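Local coordinates for protein peptidase S8 and S53, subtilisin, kexin, sedolisin (Mycobacterium smegmatis, PDB 4KG7) that probably cleaves peptide bonds as a subtilisin-type serine endopeptidase, the MycP3 mycosin of the ESX-3 type VII secretion system, at residues A52-A58 with M367-V371; R63-V69 with A125-I131; P80-N84 with A113-D119; V165-D170 with A198-A202; G172-I176 with A329-R333. All blocks are in the same frame, centred on the assembly; numbering follows the deposited sequence.

Interaction 1 (A52-A58 with M367-V371); sequences ALNLSGA and MVDPV
With its CG beside the backbone N (chi1 -68°), Leu53 sends CD2 toward the loop before helix 370-375, where Val368 presents CG1 from the rarer position between its own N and carbonyl carbon (chi1 66°). The two methyls, CD2 of Leu53 and CG1 of Val368, meet at 3.6 Å as their side chains cross obliquely. Next to them the Pro370 ring lies against the Leu53 backbone, its CD 3.4 Å from Leu53 O. A proline suits this place because it opens helix 370-375 and offers the neighbour plain hydrocarbon. Val371 reaches with CG2 to Ala58 N (3.5 Å), a close approach made easier by Gly57, which has no side chain there. Asn54 follows one helix in a Schellman motif and caps the next, its OD1 taking the Gly57 N-H at 3.0 Å. Two waters supply the polar links: one joins Ala52 O to Val368 O, the other joins Leu53 O, Asp369 OD1 and Val371 N. The contact sets the first two helices of this subtilisin-fold chain, 48-53 and 55-59, against its last, 370-375. Helix 318-335 lies against both segments through Tyr324, Val328 and Leu331, while strand 281-286 packs on Leu53 and Val368.

Interaction 2 (R63-V69 with A125-I131); sequences RGAGQTV and APEARLI
Thr68 pairs with Arg129, and Val69 with Leu130, as parallel strand neighbours. Arg129 N donates to Gln67 O at 2.9 Å, Val69 N to Arg129 O, and Ile131 N to Val69 O. Gln67 and Val69 thus bond to strand 129-134, whereas Thr68 O turns to Arg174 N on the other side. Before the strands begin, Glu127 N reaches Arg63 O (2.9 Å), and water bridges Gly66 N to Glu127 O, tying together the type II turn of 64-67 and the type I turn of 125-128. Glycine suits position 64, where at its backbone angles a CB would press against Arg63 O and also run into Ala125 CB.

Charged groups gather at the outer end. Arg63 NE faces Glu127 OE2 at 3.4 Å, a long salt bridge in which the carboxylate oxygen lies at the guanidinium edge although the two planes stand 76° apart; a water bonded to Glu127 OE2 also accepts, weakly, from Arg63 NE. Pro126 CG lies over one guanidinium face, toward its rim, 3.2 Å from Arg63 NH2. Further along, Thr68 OG1 sits over a face of the Arg129 guanidinium, at an angle too poor for a hydrogen bond.

Apolar contacts flank the strands. Thr68 CG2 and Ile131 CD1 are tightly packed at 3.4 Å, and Val69 CB meets Leu130 CD2 at 3.9 Å on the face that helix 104-113 covers. Neighbouring parallel strands 68-73 and 129-134 belong to the central sheet of the subtilisin fold, and the first of them ends at Asp73, the predicted charge-relay aspartate.

Interaction 3 (P80-N84 with A113-D119); sequences PRLPN and AGQPGPD
Two irregular loops of the subtilisin fold meet here, the one leading into edge strand 85-90 and the one leaving helix 104-113, and Arg81 joins them by gripping Gln115 and Asp119. Its chain, folded back at chi2 and chi3 (-61° and -76°), curls the guanidinium over to the second loop. There NE and NH2 hold Gln115 O side-on, NE at 2.8 Å from that oxygen, and both bonds lie in the guanidinium plane. The outer edge of the same group meets Asp119 end-on: Arg81 NH1 lies 2.7 Å from Asp119 OD2 and NH2 points to OD1, each oxygen using its syn lone pair. With the two planes nearly coplanar (21° apart) this is a flat, bidentate salt bridge, and arginine suits the place because all its nitrogens can work at once in one plane. Asp119 OD1 also accepts from Phe121 N, which helps to fix the carboxylate. Gly117 CA lies over one face of the guanidinium, where a side chain would collide with it.

Backbone pairing reinforces the grip, for Gln115 N donates to Arg81 O at 2.9 Å. Pro83 CD packs on Gln115 CG at 3.6 Å, while the Gln115 amide turns its NE2 to Pro126 O. At the far end Asn84 ND2 is shared between Ala128 O and Ala113 O, 3.1 Å from the latter, whereas Asn84 OD1 is buried without a polar partner.

Interaction 4 (V165-D170 with A198-A202); sequences VVRAAD and ALRYA
Tyr201 lays its ring across the flank of helix 150-170, crossing the side chains of Val166 and Asp170 at about a right angle. With CG anti to the backbone N (chi1 172°), the ring is carried toward the other helix, and CE2 comes 4.0 Å from Val166 CG1. Asp170 OD1 approaches at the ring edge, in the plane of the ring, while its carboxylate stands perpendicular to that plane.

Deeper in, small residues set the spacing. The two helical segments run nearly parallel, their axes 11° apart in direction and 8.9 Å apart at the closest point. Ala169 CB faces Ala202 CB at 3.8 Å, and Val166 CG2 meets Ala198 CB at the same separation. Alanine suits these places because its single methyl lets the backbones draw near. Val165 splits its two methyls: CG1 comes 3.6 Å from Ala202 CB, and CG2 meets Leu199 CD2, the two side chains again crossing squarely. Val165, Ala168 and Ala202 also rest on strand 175-178, so both helices cover the same side of the parallel sheet.

The Tyr201 hydroxyl donates to the syn lone pair of Asp170 OD1 at 2.6 Å. The bond is short, as expected if the acceptor is ionised; the helix dipole would disfavour a carboxylate at a C-terminus, and the phenol donor may offset this in part at the exposed edge of an otherwise apolar interface.

Interaction 5 (G172-I176 with A329-R333); sequences GARVI and AALVR
Arg174 and Arg333 lie flat on one another, their guanidinium centres 3.8 Å apart and their planes turned by only 19°. Arg333 NE sits over the middle of the Arg174 group, whereas Arg174 NH1 falls toward the rim of the Arg333 group, 3.3 Å from Arg333 NH2. A bond accompanies the stack: Arg333 NH1 donates to Arg174 O at 2.9 Å, the oxygen lying in the guanidinium plane and offering an in-plane lone pair. Arg333 can therefore use its face for one part of Arg174 and its edge for another. Beside the pair, Val175 turns CG2 toward Ala329 CB (4.0 Å) and approaches Ala330 N equally closely; a branched valine fills the groove between strand and helix, where alanines keep the helix surface low.

The strand is 175-178 of the central parallel sheet, and the helix is 318-335, the long helix of the subtilisin fold that carries the predicted nucleophile Ser319 near its start. Val175 faces this helix, while Ile176, next in the strand, points to the opposite side of the sheet.

Beyond the stack, a second shell positions the pair and probably offsets part of its charge. Arg333 NH2 forms a salt bridge with Asp207 OD2 and also donates to Leu339 O. Arg174, bent at chi2 (-86°) and chi3 so that its group folds over Arg333, is fixed by NE to Gln67 OE1 and NH2 to Pro337 O, while the backbone of Arg174 bonds to Thr68 and Val209 in the strands on its two flanks.

Overall arrangement
Interactions 1, 2, 4 and 5 are largely buried; interaction 3, only partly buried, is the most exposed of the five. Interactions 2 and 5 share the central parallel sheet: strands 68-73 and 175-178 are neighbours, paired through Thr68 O and Arg174 N. Interaction 4 covers the sheet side opposite helix 318-335, touching interaction 5 through Ile176. That helix also links interaction 5 to interaction 1, where Ala58 packs on Leu331. Interaction 3 reaches interaction 2 through Gln115 and Asn84. Chemistry follows place: interactions 1 and 4 are mostly apolar packing, interaction 2 combines strand pairing with a charged outer end, interaction 3 rests on arginine bonds, and interaction 5 stacks a buried arginine on a partly exposed one.

Interaction 1 (A52-A58 with M367-V371)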
# COMPACT_ATOMS: atom_id res chain seq x y z
N ALA A 52 -2.84 -10.54 -16.12
CA ALA A 52 -2.13 -9.33 -16.51
C ALA A 52 -0.68 -9.31 -16.00
O ALA A 52 0.23 -8.77 -16.65
CB ALA A 52 -2.88 -8.12 -15.99
N LEU A 53 -0.47 -9.87 -14.82
CA LEU A 53 0.83 -9.88 -14.16
C LEU A 53 1.67 -11.10 -14.48
O LEU A 53 2.83 -11.18 -14.09
CB LEU A 53 0.62 -9.82 -12.65
CG LEU A 53 0.05 -8.49 -12.13
CD1 LEU A 53 -0.45 -8.70 -10.71
CD2 LEU A 53 1.09 -7.39 -12.22
N ASN A 54 1.07 -12.08 -15.17
CA ASN A 54 1.70 -13.38 -15.41
C ASN A 54 2.35 -13.94 -14.15
O ASN A 54 3.55 -14.26 -14.13
CB ASN A 54 2.70 -13.32 -16.57
CG ASN A 54 3.23 -14.70 -16.99
OD1 ASN A 54 2.67 -15.73 -16.64
ND2 ASN A 54 4.30 -14.70 -17.76
N LEU A 55 1.56 -14.07 -13.09
CA LEU A 55 2.09 -14.65 -11.86
C LEU A 55 2.52 -16.10 -12.04
O LEU A 55 3.46 -16.51 -11.40
CB LEU A 55 1.11 -14.55 -10.70
CG LEU A 55 0.66 -13.13 -10.29
CD1 LEU A 55 -0.30 -13.17 -9.11
CD2 LEU A 55 1.86 -12.23 -10.03
N SER A 56 1.84 -16.87 -12.90
CA SER A 56 2.32 -18.23 -13.22
C SER A 56 3.77 -18.27 -13.67
O SER A 56 4.57 -19.06 -13.19
CB SER A 56 1.44 -18.83 -14.31
OG SER A 56 0.19 -19.06 -13.78
N GLY A 57 4.10 -17.39 -14.59
CA GLY A 57 5.47 -17.25 -15.06
C GLY A 57 6.40 -16.84 -13.94
O GLY A 57 7.50 -17.34 -13.81
N ALA A 58 5.95 -15.90 -13.11
CA ALA A 58 6.79 -15.40 -12.03
C ALA A 58 7.15 -16.48 -11.01
O ALA A 58 8.28 -16.54 -10.53
CB ALA A 58 6.11 -14.24 -11.34
N MET A 367 2.66 -0.44 -15.74
CA MET A 367 2.32 -1.65 -14.98
C MET A 367 3.57 -2.47 -14.70
O MET A 367 4.38 -2.75 -15.59
CB MET A 367 1.28 -2.52 -15.70
CG MET A 367 0.75 -3.69 -14.86
SD MET A 367 -0.62 -4.45 -15.74
CE MET A 367 0.06 -4.92 -17.32
N VAL A 368 3.72 -2.86 -13.45
CA VAL A 368 4.80 -3.74 -13.03
C VAL A 368 4.78 -5.01 -13.87
O VAL A 368 3.70 -5.51 -14.26
CB VAL A 368 4.67 -4.05 -11.52
CG1 VAL A 368 3.41 -4.86 -11.18
CG2 VAL A 368 5.91 -4.70 -10.94
N ASP A 369 5.97 -5.53 -14.14
CA ASP A 369 6.11 -6.71 -14.99
C ASP A 369 6.98 -7.71 -14.22
O ASP A 369 8.21 -7.66 -14.33
CB ASP A 369 6.72 -6.35 -16.34
CG ASP A 369 6.77 -7.52 -17.31
OD1 ASP A 369 6.83 -8.70 -16.87
OD2 ASP A 369 6.81 -7.26 -18.54
N PRO A 370 6.34 -8.59 -13.44
CA PRO A 370 7.09 -9.46 -12.55
C PRO A 370 8.12 -10.34 -13.24
O PRO A 370 9.25 -10.44 -12.76
CB PRO A 370 6.00 -10.30 -11.88
CG PRO A 370 4.82 -9.43 -11.90
CD PRO A 370 4.89 -8.65 -13.16
N VAL A 371 7.78 -10.97 -14.36
CA VAL A 371 8.74 -11.86 -15.02
C VAL A 371 9.94 -11.07 -15.55
O VAL A 371 11.09 -11.49 -15.41
CB VAL A 371 8.07 -12.70 -16.12
CG1 VAL A 371 9.11 -13.38 -16.97
CG2 VAL A 371 7.10 -13.70 -15.51
O HOH W 1 2.87 -7.09 -16.38
O HOH W 2 5.23 -10.88 -15.71

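Interaction 2 (R63-V69 with A125-I131)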
# COMPACT_ATOMS: atom_id res chain seq x y z
N ARG A 63 8.79 -17.53 -5.27
CA ARG A 63 7.52 -17.46 -4.55
C ARG A 63 7.63 -16.59 -3.27
O ARG A 63 6.71 -16.56 -2.46
CB ARG A 63 7.01 -18.86 -4.23
CG ARG A 63 6.47 -19.53 -5.48
CD ARG A 63 6.09 -20.97 -5.25
NE ARG A 63 4.91 -21.16 -4.44
CZ ARG A 63 3.65 -20.88 -4.80
NH1 ARG A 63 3.35 -20.26 -5.95
NH2 ARG A 63 2.67 -21.19 -3.96
N GLY A 64 8.77 -15.93 -3.10
CA GLY A 64 8.95 -14.99 -2.01
C GLY A 64 9.57 -15.60 -0.76
O GLY A 64 9.53 -14.99 0.30
N ALA A 65 10.14 -16.80 -0.86
CA ALA A 65 10.74 -17.45 0.31
C ALA A 65 11.78 -16.56 0.98
O ALA A 65 12.58 -15.89 0.33
CB ALA A 65 11.36 -18.78 -0.07
N GLY A 66 11.73 -16.56 2.31
CA GLY A 66 12.66 -15.85 3.15
C GLY A 66 12.36 -14.38 3.35
O GLY A 66 13.08 -13.73 4.09
N GLN A 67 11.32 -13.88 2.69
CA GLN A 67 11.02 -12.45 2.75
C GLN A 67 9.93 -12.17 3.75
O GLN A 67 9.00 -12.96 3.89
CB GLN A 67 10.62 -11.94 1.38
CG GLN A 67 11.65 -12.19 0.30
CD GLN A 67 13.06 -11.91 0.75
OE1 GLN A 67 13.39 -10.77 1.04
NE2 GLN A 67 13.88 -12.98 0.87
N THR A 68 10.06 -11.05 4.46
CA THR A 68 9.04 -10.59 5.39
C THR A 68 8.47 -9.28 4.88
O THR A 68 9.23 -8.34 4.63
CB THR A 68 9.62 -10.37 6.80
OG1 THR A 68 10.13 -11.62 7.31
CG2 THR A 68 8.55 -9.90 7.73
N VAL A 69 7.16 -9.21 4.72
CA VAL A 69 6.48 -8.01 4.27
C VAL A 69 5.62 -7.49 5.40
O VAL A 69 4.76 -8.22 5.93
CB VAL A 69 5.57 -8.27 3.04
CG1 VAL A 69 4.92 -6.99 2.56
CG2 VAL A 69 6.34 -8.95 1.89
N ALA A 125 3.22 -13.69 -3.55
CA ALA A 125 4.40 -14.22 -2.87
C ALA A 125 3.96 -15.11 -1.71
O ALA A 125 4.20 -14.79 -0.54
CB ALA A 125 5.25 -13.04 -2.36
N PRO A 126 3.39 -16.30 -2.01
CA PRO A 126 2.77 -17.08 -0.94
C PRO A 126 3.78 -17.67 0.04
O PRO A 126 3.39 -18.10 1.12
CB PRO A 126 2.01 -18.17 -1.70
CG PRO A 126 2.54 -18.16 -3.07
CD PRO A 126 3.18 -16.86 -3.35
N GLU A 127 5.06 -17.71 -0.32
CA GLU A 127 6.07 -18.21 0.61
C GLU A 127 6.68 -17.10 1.47
O GLU A 127 7.49 -17.37 2.37
CB GLU A 127 7.15 -19.01 -0.13
CG GLU A 127 6.60 -20.31 -0.69
CD GLU A 127 7.66 -21.15 -1.36
OE1 GLU A 127 8.85 -20.94 -1.08
OE2 GLU A 127 7.31 -22.05 -2.14
N ALA A 128 6.28 -15.86 1.24
CA ALA A 128 6.68 -14.76 2.11
C ALA A 128 5.92 -14.82 3.44
O ALA A 128 4.88 -15.46 3.54
CB ALA A 128 6.46 -13.43 1.42
N ARG A 129 6.45 -14.17 4.45
CA ARG A 129 5.76 -14.04 5.72
C ARG A 129 5.27 -12.62 5.85
O ARG A 129 5.87 -11.71 5.30
CB ARG A 129 6.70 -14.38 6.85
CG ARG A 129 6.87 -15.88 6.99
CD ARG A 129 7.74 -16.26 8.16
NE ARG A 129 9.11 -15.72 8.07
CZ ARG A 129 9.54 -14.57 8.61
NH1 ARG A 129 8.73 -13.76 9.28
NH2 ARG A 129 10.82 -14.23 8.46
N LEU A 130 4.16 -12.44 6.54
CA LEU A 130 3.62 -11.13 6.72
C LEU A 130 3.70 -10.74 8.18
O LEU A 130 3.59 -11.59 9.06
CB LEU A 130 2.13 -11.13 6.34
CG LEU A 130 1.87 -11.46 4.88
CD1 LEU A 130 0.37 -11.66 4.67
CD2 LEU A 130 2.42 -10.38 3.99
N ILE A 131 3.91 -9.46 8.43
CA ILE A 131 3.71 -8.85 9.76
C ILE A 131 2.58 -7.85 9.62
O ILE A 131 2.65 -6.95 8.75
CB ILE A 131 4.96 -8.12 10.26
CG1 ILE A 131 6.13 -9.08 10.42
CG2 ILE A 131 4.68 -7.44 11.60
CD1 ILE A 131 7.46 -8.36 10.51
O HOH W 3 5.05 -23.79 -2.71
O HOH W 4 9.43 -16.76 4.09

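Interaction 3 (P80-N84 with A113-D119)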
# COMPACT_ATOMS: atom_id res chain seq x y z
N PRO A 80 -7.54 -19.65 7.05
CA PRO A 80 -6.88 -20.70 6.27
C PRO A 80 -6.06 -20.23 5.08
O PRO A 80 -5.11 -20.91 4.67
CB PRO A 80 -8.04 -21.58 5.80
CG PRO A 80 -9.17 -21.26 6.70
CD PRO A 80 -8.99 -19.89 7.24
N ARG A 81 -6.41 -19.08 4.51
CA ARG A 81 -5.64 -18.56 3.38
C ARG A 81 -4.56 -17.58 3.82
O ARG A 81 -3.73 -17.16 3.01
CB ARG A 81 -6.58 -17.90 2.38
CG ARG A 81 -7.71 -18.81 1.91
CD ARG A 81 -7.23 -20.06 1.20
NE ARG A 81 -6.78 -19.85 -0.17
CZ ARG A 81 -7.54 -19.90 -1.26
NH1 ARG A 81 -8.85 -20.14 -1.17
NH2 ARG A 81 -7.00 -19.69 -2.44
N LEU A 82 -4.55 -17.24 5.12
CA LEU A 82 -3.52 -16.39 5.72
C LEU A 82 -3.07 -16.98 7.06
O LEU A 82 -3.31 -16.41 8.11
CB LEU A 82 -4.03 -14.97 5.92
CG LEU A 82 -4.19 -14.16 4.65
CD1 LEU A 82 -5.12 -12.98 4.90
CD2 LEU A 82 -2.83 -13.75 4.06
N PRO A 83 -2.38 -18.12 7.00
CA PRO A 83 -1.76 -18.75 8.16
C PRO A 83 -0.35 -18.18 8.38
O PRO A 83 0.37 -18.60 9.31
CB PRO A 83 -1.67 -20.20 7.70
CG PRO A 83 -1.37 -20.10 6.24
CD PRO A 83 -2.15 -18.89 5.77
N ASN A 84 0.09 -17.27 7.51
CA ASN A 84 1.47 -16.81 7.50
C ASN A 84 1.59 -15.37 8.00
O ASN A 84 2.40 -14.59 7.45
CB ASN A 84 2.08 -16.95 6.08
CG ASN A 84 1.26 -16.24 5.00
OD1 ASN A 84 0.04 -16.16 5.08
ND2 ASN A 84 1.95 -15.78 3.96
N ALA A 113 0.46 -12.22 -0.05
CA ALA A 113 0.99 -13.53 0.33
C ALA A 113 -0.11 -14.48 0.79
O ALA A 113 0.17 -15.46 1.49
CB ALA A 113 2.01 -13.37 1.42
N GLY A 114 -1.33 -14.30 0.30
CA GLY A 114 -2.37 -15.31 0.49
C GLY A 114 -1.98 -16.66 -0.14
O GLY A 114 -1.22 -16.71 -1.09
N GLN A 115 -2.53 -17.73 0.41
CA GLN A 115 -2.15 -19.06 -0.01
C GLN A 115 -3.01 -19.55 -1.15
O GLN A 115 -4.21 -19.24 -1.21
CB GLN A 115 -2.25 -20.03 1.16
CG GLN A 115 -1.34 -19.67 2.31
CD GLN A 115 0.10 -19.60 1.85
OE1 GLN A 115 0.68 -20.63 1.43
NE2 GLN A 115 0.68 -18.40 1.90
N PRO A 116 -2.42 -20.33 -2.06
CA PRO A 116 -3.24 -21.02 -3.05
C PRO A 116 -4.17 -22.00 -2.34
O PRO A 116 -3.96 -22.33 -1.18
CB PRO A 116 -2.21 -21.76 -3.92
CG PRO A 116 -1.02 -21.89 -3.05
CD PRO A 116 -0.99 -20.64 -2.21
N GLY A 117 -5.20 -22.44 -3.03
CA GLY A 117 -6.19 -23.29 -2.41
C GLY A 117 -7.05 -23.95 -3.48
O GLY A 117 -6.62 -24.07 -4.64
N PRO A 118 -8.28 -24.35 -3.10
CA PRO A 118 -9.14 -25.12 -3.99
C PRO A 118 -9.91 -24.22 -4.96
O PRO A 118 -11.13 -24.36 -5.12
CB PRO A 118 -10.06 -25.83 -3.01
CG PRO A 118 -10.23 -24.86 -1.90
CD PRO A 118 -8.90 -24.14 -1.78
N ASP A 119 -9.19 -23.33 -5.63
CA ASP A 119 -9.76 -22.32 -6.50
C ASP A 119 -8.60 -21.65 -7.24
O ASP A 119 -7.47 -22.13 -7.15
CB ASP A 119 -10.54 -21.31 -5.68
CG ASP A 119 -9.72 -20.72 -4.55
OD1 ASP A 119 -8.55 -20.31 -4.80
OD2 ASP A 119 -10.25 -20.63 -3.43

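Interaction 4 (V165-D170 with A198-A202)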
# COMPACT_ATOMS: atom_id res chain seq x y z
N VAL A 165 6.24 2.66 10.74
CA VAL A 165 7.28 2.41 9.75
C VAL A 165 8.58 1.99 10.42
O VAL A 165 9.21 1.04 10.01
CB VAL A 165 7.47 3.65 8.83
CG1 VAL A 165 8.80 3.63 8.09
CG2 VAL A 165 6.29 3.81 7.88
N VAL A 166 8.96 2.71 11.47
CA VAL A 166 10.12 2.33 12.26
C VAL A 166 9.93 0.95 12.86
O VAL A 166 10.84 0.13 12.84
CB VAL A 166 10.38 3.36 13.36
CG1 VAL A 166 11.44 2.83 14.31
CG2 VAL A 166 10.80 4.67 12.71
N ARG A 167 8.75 0.69 13.43
CA ARG A 167 8.47 -0.63 14.02
C ARG A 167 8.60 -1.76 12.99
O ARG A 167 9.25 -2.75 13.25
CB ARG A 167 7.08 -0.61 14.64
CG ARG A 167 6.72 -1.83 15.45
CD ARG A 167 5.30 -1.69 15.98
NE ARG A 167 5.01 -2.75 16.96
CZ ARG A 167 5.44 -2.78 18.23
NH1 ARG A 167 6.11 -1.75 18.75
NH2 ARG A 167 5.11 -3.80 19.03
N ALA A 168 8.03 -1.55 11.81
CA ALA A 168 8.12 -2.55 10.75
C ALA A 168 9.57 -2.83 10.38
O ALA A 168 9.97 -3.97 10.24
CB ALA A 168 7.37 -2.06 9.53
N ALA A 169 10.34 -1.77 10.17
CA ALA A 169 11.75 -1.92 9.79
C ALA A 169 12.51 -2.64 10.87
O ALA A 169 13.29 -3.56 10.57
CB ALA A 169 12.39 -0.56 9.52
N ASP A 170 12.29 -2.26 12.12
CA ASP A 170 13.03 -2.87 13.23
C ASP A 170 12.63 -4.30 13.47
O ASP A 170 13.44 -5.06 14.01
CB ASP A 170 12.88 -2.04 14.49
CG ASP A 170 13.69 -0.79 14.44
OD1 ASP A 170 14.53 -0.64 13.51
OD2 ASP A 170 13.53 0.06 15.34
N ALA A 198 11.51 8.88 9.60
CA ALA A 198 11.14 7.47 9.71
C ALA A 198 11.29 6.72 8.39
O ALA A 198 11.83 5.60 8.33
CB ALA A 198 9.72 7.37 10.22
N LEU A 199 10.77 7.30 7.31
CA LEU A 199 10.86 6.67 5.99
C LEU A 199 12.28 6.53 5.51
O LEU A 199 12.65 5.51 4.96
CB LEU A 199 10.03 7.45 4.98
CG LEU A 199 8.52 7.50 5.26
CD1 LEU A 199 7.90 8.62 4.46
CD2 LEU A 199 7.81 6.17 4.99
N ARG A 200 13.09 7.56 5.73
CA ARG A 200 14.51 7.49 5.42
C ARG A 200 15.24 6.42 6.22
O ARG A 200 16.06 5.69 5.68
CB ARG A 200 15.17 8.85 5.63
CG ARG A 200 16.63 8.88 5.23
CD ARG A 200 17.24 10.26 5.40
NE ARG A 200 18.69 10.26 5.28
CZ ARG A 200 19.54 9.93 6.26
NH1 ARG A 200 19.11 9.49 7.44
NH2 ARG A 200 20.84 9.99 6.05
N TYR A 201 14.96 6.33 7.52
CA TYR A 201 15.53 5.28 8.37
C TYR A 201 15.22 3.89 7.85
O TYR A 201 16.10 3.03 7.69
CB TYR A 201 15.02 5.46 9.79
CG TYR A 201 15.37 4.33 10.74
CD1 TYR A 201 16.64 4.19 11.24
CD2 TYR A 201 14.42 3.39 11.09
CE1 TYR A 201 16.95 3.16 12.09
CE2 TYR A 201 14.70 2.36 11.97
CZ TYR A 201 15.99 2.24 12.46
OH TYR A 201 16.34 1.25 13.33
N ALA A 202 13.96 3.67 7.53
CA ALA A 202 13.52 2.37 7.07
C ALA A 202 14.08 2.04 5.70
O ALA A 202 14.46 0.91 5.45
CB ALA A 202 11.99 2.27 7.06

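Interaction 5 (G172-I176 with A329-R333)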
# COMPACT_ATOMS: atom_id res chain seq x y z
N GLY A 172 12.32 -6.35 11.07
CA GLY A 172 13.01 -7.09 10.02
C GLY A 172 12.31 -7.11 8.67
O GLY A 172 12.71 -7.87 7.78
N ALA A 173 11.28 -6.31 8.50
CA ALA A 173 10.62 -6.22 7.22
C ALA A 173 11.56 -5.80 6.12
O ALA A 173 12.24 -4.79 6.24
CB ALA A 173 9.46 -5.24 7.27
N ARG A 174 11.54 -6.60 5.04
CA ARG A 174 12.26 -6.35 3.80
C ARG A 174 11.46 -5.49 2.82
O ARG A 174 12.03 -4.83 1.95
CB ARG A 174 12.54 -7.70 3.13
CG ARG A 174 13.46 -8.60 3.92
CD ARG A 174 14.90 -8.27 3.58
NE ARG A 174 15.31 -8.99 2.38
CZ ARG A 174 16.43 -8.79 1.68
NH1 ARG A 174 17.28 -7.83 2.01
NH2 ARG A 174 16.68 -9.55 0.62
N VAL A 175 10.14 -5.55 2.93
CA VAL A 175 9.21 -4.77 2.13
C VAL A 175 8.20 -4.26 3.12
O VAL A 175 7.78 -5.02 4.01
CB VAL A 175 8.51 -5.64 1.04
CG1 VAL A 175 7.55 -4.81 0.21
CG2 VAL A 175 9.54 -6.32 0.14
N ILE A 176 7.83 -2.97 3.02
CA ILE A 176 6.85 -2.37 3.91
C ILE A 176 5.75 -1.80 3.01
O ILE A 176 6.00 -0.91 2.18
CB ILE A 176 7.49 -1.25 4.74
CG1 ILE A 176 8.52 -1.84 5.71
CG2 ILE A 176 6.42 -0.50 5.53
CD1 ILE A 176 9.37 -0.82 6.45
N ALA A 329 7.83 -7.11 -5.24
CA ALA A 329 9.07 -6.77 -4.56
C ALA A 329 9.59 -7.94 -3.73
O ALA A 329 10.77 -8.22 -3.74
CB ALA A 329 8.93 -5.51 -3.70
N ALA A 330 8.70 -8.63 -3.01
CA ALA A 330 9.11 -9.80 -2.23
C ALA A 330 9.65 -10.89 -3.16
O ALA A 330 10.65 -11.55 -2.81
CB ALA A 330 7.95 -10.35 -1.38
N LEU A 331 9.02 -11.11 -4.31
CA LEU A 331 9.56 -12.09 -5.27
C LEU A 331 10.99 -11.72 -5.66
O LEU A 331 11.90 -12.57 -5.71
CB LEU A 331 8.70 -12.18 -6.53
CG LEU A 331 7.28 -12.72 -6.34
CD1 LEU A 331 6.63 -12.95 -7.71
CD2 LEU A 331 7.20 -13.95 -5.44
N VAL A 332 11.18 -10.45 -5.98
CA VAL A 332 12.47 -9.96 -6.48
C VAL A 332 13.53 -10.08 -5.39
O VAL A 332 14.65 -10.50 -5.64
CB VAL A 332 12.35 -8.51 -7.02
CG1 VAL A 332 13.72 -7.90 -7.27
CG2 VAL A 332 11.54 -8.51 -8.31
N ARG A 333 13.19 -9.68 -4.15
CA ARG A 333 14.17 -9.77 -3.07
C ARG A 333 14.52 -11.20 -2.70
O ARG A 333 15.66 -11.44 -2.27
CB ARG A 333 13.72 -9.00 -1.83
CG ARG A 333 13.40 -7.54 -2.10
CD ARG A 333 13.67 -6.70 -0.88
NE ARG A 333 15.08 -6.37 -0.77
CZ ARG A 333 15.57 -5.45 0.06
NH1 ARG A 333 14.78 -4.87 0.94
NH2 ARG A 333 16.85 -5.16 0.04